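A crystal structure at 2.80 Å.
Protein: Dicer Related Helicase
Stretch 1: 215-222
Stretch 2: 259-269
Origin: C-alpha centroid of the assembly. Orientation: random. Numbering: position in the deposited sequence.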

# COMPACT_ATOMS: atom_id res chain seq x y z
N ILE B 215 28.97 -6.53 4.95
CA ILE B 215 28.25 -6.99 3.72
C ILE B 215 27.33 -5.85 3.25
O ILE B 215 27.38 -5.52 2.06
CB ILE B 215 27.50 -8.33 3.95
CG1 ILE B 215 28.47 -9.51 4.04
CG2 ILE B 215 26.45 -8.58 2.87
CD1 ILE B 215 28.00 -10.64 4.95
N LEU B 216 26.60 -5.20 4.18
CA LEU B 216 25.64 -4.11 3.84
C LEU B 216 26.38 -2.96 3.18
O LEU B 216 25.92 -2.53 2.13
CB LEU B 216 24.89 -3.65 5.09
CG LEU B 216 23.80 -4.59 5.57
CD1 LEU B 216 23.17 -4.08 6.86
CD2 LEU B 216 22.74 -4.80 4.50
N ALA B 217 27.51 -2.52 3.76
CA ALA B 217 28.33 -1.38 3.27
C ALA B 217 28.78 -1.65 1.83
O ALA B 217 28.72 -0.73 0.99
CB ALA B 217 29.51 -1.16 4.17
N PHE B 218 29.18 -2.88 1.53
CA PHE B 218 29.76 -3.26 0.22
C PHE B 218 28.66 -3.31 -0.84
O PHE B 218 28.87 -2.75 -1.95
CB PHE B 218 30.52 -4.58 0.31
CG PHE B 218 30.98 -5.07 -1.04
CD1 PHE B 218 32.03 -4.46 -1.70
CD2 PHE B 218 30.26 -6.05 -1.70
CE1 PHE B 218 32.39 -4.84 -2.98
CE2 PHE B 218 30.64 -6.46 -2.97
CZ PHE B 218 31.70 -5.86 -3.61
N GLU B 219 27.55 -4.02 -0.55
CA GLU B 219 26.45 -4.28 -1.52
C GLU B 219 25.69 -2.97 -1.78
O GLU B 219 25.18 -2.83 -2.90
CB GLU B 219 25.48 -5.36 -1.02
CG GLU B 219 26.13 -6.70 -0.74
CD GLU B 219 26.58 -7.50 -1.95
OE1 GLU B 219 27.24 -6.92 -2.84
OE2 GLU B 219 26.33 -8.73 -1.97
N VAL B 220 25.72 -2.02 -0.84
CA VAL B 220 25.06 -0.69 -1.02
C VAL B 220 25.98 0.30 -1.77
O VAL B 220 25.47 0.97 -2.66
CB VAL B 220 24.55 -0.12 0.30
CG1 VAL B 220 24.32 1.37 0.21
CG2 VAL B 220 23.27 -0.84 0.74
N PHE B 221 27.28 0.39 -1.45
CA PHE B 221 28.17 1.46 -1.99
C PHE B 221 29.13 0.93 -3.07
O PHE B 221 29.49 1.70 -3.95
CB PHE B 221 28.94 2.16 -0.88
CG PHE B 221 28.09 2.87 0.13
CD1 PHE B 221 27.53 4.11 -0.15
CD2 PHE B 221 27.82 2.29 1.37
CE1 PHE B 221 26.72 4.75 0.79
CE2 PHE B 221 27.02 2.94 2.30
CZ PHE B 221 26.47 4.16 2.01
N ASN B 222 29.64 -0.29 -2.95
CA ASN B 222 30.83 -0.70 -3.75
C ASN B 222 30.45 -1.72 -4.82
O ASN B 222 31.27 -1.91 -5.74
CB ASN B 222 31.98 -1.15 -2.84
CG ASN B 222 32.53 0.01 -2.04
OD1 ASN B 222 32.75 -0.10 -0.84
ND2 ASN B 222 32.68 1.15 -2.69
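Stretch 2 (259-269) KWSLHKTLTMF

Stretch 2 enters as an extended segment, Lys 259 to Ser 261, and then turns into a helix from Leu 262 that runs past Phe 269. It packs on the helix of stretch 1, residues 215 to 221. The two N-to-C directions differ by 134°, so the helices run roughly antiparallel but steeply crossed. Their axes come within 9.0 Å. The CA atoms of Leu 216 and Met 268 are 5.9 Å apart, and those of Val 220 and Thr 267 are 5.8 Å apart. No hydrogen bond crosses between the stretches; the contact is one of packing.

Ser 261 is the N-cap of the second helix. With chi1 in p, its OG accepts from Lys 264 N at 3.1 Å and serves a backbone NH in the first turn. Trp 260 has chi1 in t, and its indole NE1 donates to Thr 265 OG1 at 2.9 Å. This bond ties the ring to the helix that follows. The six-membered side of the indole reaches stretch 1: CZ3 of Trp 260 lies 3.8 Å from CZ of Phe 221, and CH2 of Trp 260 is 4.3 Å from CG1 of Val 220.

Val 220 is the hub of the contact. Its chi1 is t. CG2 of Val 220 lies 3.8 Å from Lys 264 O, 3.9 Å from Thr 267 CG2 and 3.8 Å from Met 268 CG. CG1 of Val 220 is 3.9 Å from CG of Lys 264.

Lys 264 is m at chi1 and then t, t, which extends its aliphatic chain past Val 220 to Phe 221. CE of Lys 264 is 3.7 Å from CE1 of Phe 221, whose chi1 is m. The final p turn at chi4 sets the direction of the amine.

Thr 267 points toward stretch 1. With chi1 at -60°, its OG1 donates to His 263 O at 2.7 Å, one turn back in its own helix. The hydroxyl is thus satisfied locally, while CG2 of Thr 267 packs 3.4 Å from Glu 219 O. Glu 219 also starts toward stretch 2, but its m, m chain leads the carboxylate away, and OE2 is hydrogen-bonded elsewhere in the structure.

Leu 216 is m, t, and its end comes nearer to stretch 2 than its CB direction suggests. CD2 of Leu 216 lies 3.3 Å from Met 268 O, a tight approach. CD1 of Leu 216 meets CE of Met 268 at 3.9 Å. Met 268 is m, t, with chi3 at 91°. Thr 265, Leu 266 and Phe 269 point away from stretch 1.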

# COMPACT_ATOMS: atom_id res chain seq x y z
N LYS B 259 24.29 12.06 0.94
CA LYS B 259 22.83 11.93 0.73
C LYS B 259 22.45 10.45 0.52
O LYS B 259 23.10 9.75 -0.31
CB LYS B 259 22.39 12.79 -0.46
CG LYS B 259 22.43 14.30 -0.21
CD LYS B 259 21.81 15.13 -1.33
CE LYS B 259 20.33 15.39 -1.13
NZ LYS B 259 19.82 16.42 -2.07
N TRP B 260 21.42 10.00 1.24
CA TRP B 260 20.81 8.65 1.09
C TRP B 260 19.75 8.68 -0.01
O TRP B 260 19.44 9.78 -0.48
CB TRP B 260 20.20 8.22 2.42
CG TRP B 260 19.97 6.76 2.56
CD1 TRP B 260 18.77 6.12 2.49
CD2 TRP B 260 20.95 5.74 2.86
NE1 TRP B 260 18.93 4.79 2.72
CE2 TRP B 260 20.25 4.52 2.95
CE3 TRP B 260 22.34 5.73 3.07
CZ2 TRP B 260 20.89 3.31 3.23
CZ3 TRP B 260 22.97 4.54 3.36
CH2 TRP B 260 22.24 3.34 3.44
N SER B 261 19.28 7.51 -0.45
CA SER B 261 18.24 7.35 -1.51
C SER B 261 17.31 6.19 -1.15
O SER B 261 17.68 5.37 -0.28
CB SER B 261 18.86 7.15 -2.86
OG SER B 261 19.51 5.89 -2.94
N LEU B 262 16.15 6.12 -1.80
CA LEU B 262 15.16 5.05 -1.57
C LEU B 262 15.73 3.73 -2.10
O LEU B 262 15.41 2.66 -1.52
CB LEU B 262 13.85 5.40 -2.26
CG LEU B 262 13.11 6.60 -1.68
CD1 LEU B 262 11.96 6.98 -2.57
CD2 LEU B 262 12.63 6.31 -0.28
N HIS B 263 16.60 3.82 -3.13
CA HIS B 263 17.27 2.66 -3.75
C HIS B 263 18.28 2.08 -2.77
O HIS B 263 18.37 0.84 -2.66
CB HIS B 263 17.93 3.01 -5.09
CG HIS B 263 18.65 1.85 -5.69
ND1 HIS B 263 18.01 0.68 -6.05
CD2 HIS B 263 19.95 1.67 -6.01
CE1 HIS B 263 18.88 -0.15 -6.57
NE2 HIS B 263 20.08 0.43 -6.55
N LYS B 264 18.94 2.95 -2.01
CA LYS B 264 19.93 2.51 -1.00
C LYS B 264 19.22 1.73 0.12
O LYS B 264 19.78 0.72 0.55
CB LYS B 264 20.74 3.69 -0.48
CG LYS B 264 21.94 4.02 -1.36
CD LYS B 264 22.87 5.06 -0.79
CE LYS B 264 24.05 5.30 -1.68
NZ LYS B 264 23.63 5.79 -3.01
N THR B 265 18.02 2.15 0.50
CA THR B 265 17.21 1.49 1.57
C THR B 265 16.84 0.07 1.10
O THR B 265 17.05 -0.88 1.87
CB THR B 265 15.96 2.29 1.93
OG1 THR B 265 16.30 3.63 2.29
CG2 THR B 265 15.19 1.67 3.08
N LEU B 266 16.37 -0.06 -0.14
CA LEU B 266 15.93 -1.36 -0.70
C LEU B 266 17.15 -2.29 -0.87
O LEU B 266 17.00 -3.52 -0.59
CB LEU B 266 15.21 -1.13 -2.04
CG LEU B 266 13.91 -0.34 -1.94
CD1 LEU B 266 13.17 -0.36 -3.26
CD2 LEU B 266 13.02 -0.86 -0.82
N THR B 267 18.30 -1.72 -1.23
CA THR B 267 19.54 -2.48 -1.50
C THR B 267 20.06 -3.09 -0.20
O THR B 267 20.63 -4.18 -0.27
CB THR B 267 20.57 -1.62 -2.22
OG1 THR B 267 19.95 -1.21 -3.44
CG2 THR B 267 21.85 -2.34 -2.54
N MET B 268 19.74 -2.49 0.95
CA MET B 268 20.08 -3.06 2.30
C MET B 268 19.29 -4.35 2.54
O MET B 268 19.91 -5.34 2.94
CB MET B 268 19.78 -2.08 3.44
CG MET B 268 20.78 -1.00 3.58
SD MET B 268 20.36 0.05 4.97
CE MET B 268 21.26 -0.75 6.28
N PHE B 269 17.98 -4.34 2.32
CA PHE B 269 17.10 -5.53 2.48
C PHE B 269 17.47 -6.59 1.43
O PHE B 269 17.41 -7.77 1.77
CB PHE B 269 15.63 -5.13 2.39
CG PHE B 269 15.13 -4.45 3.64
CD1 PHE B 269 15.28 -3.08 3.80
CD2 PHE B 269 14.58 -5.19 4.68
CE1 PHE B 269 14.85 -2.45 4.96
CE2 PHE B 269 14.17 -4.56 5.84
CZ PHE B 269 14.30 -3.19 5.98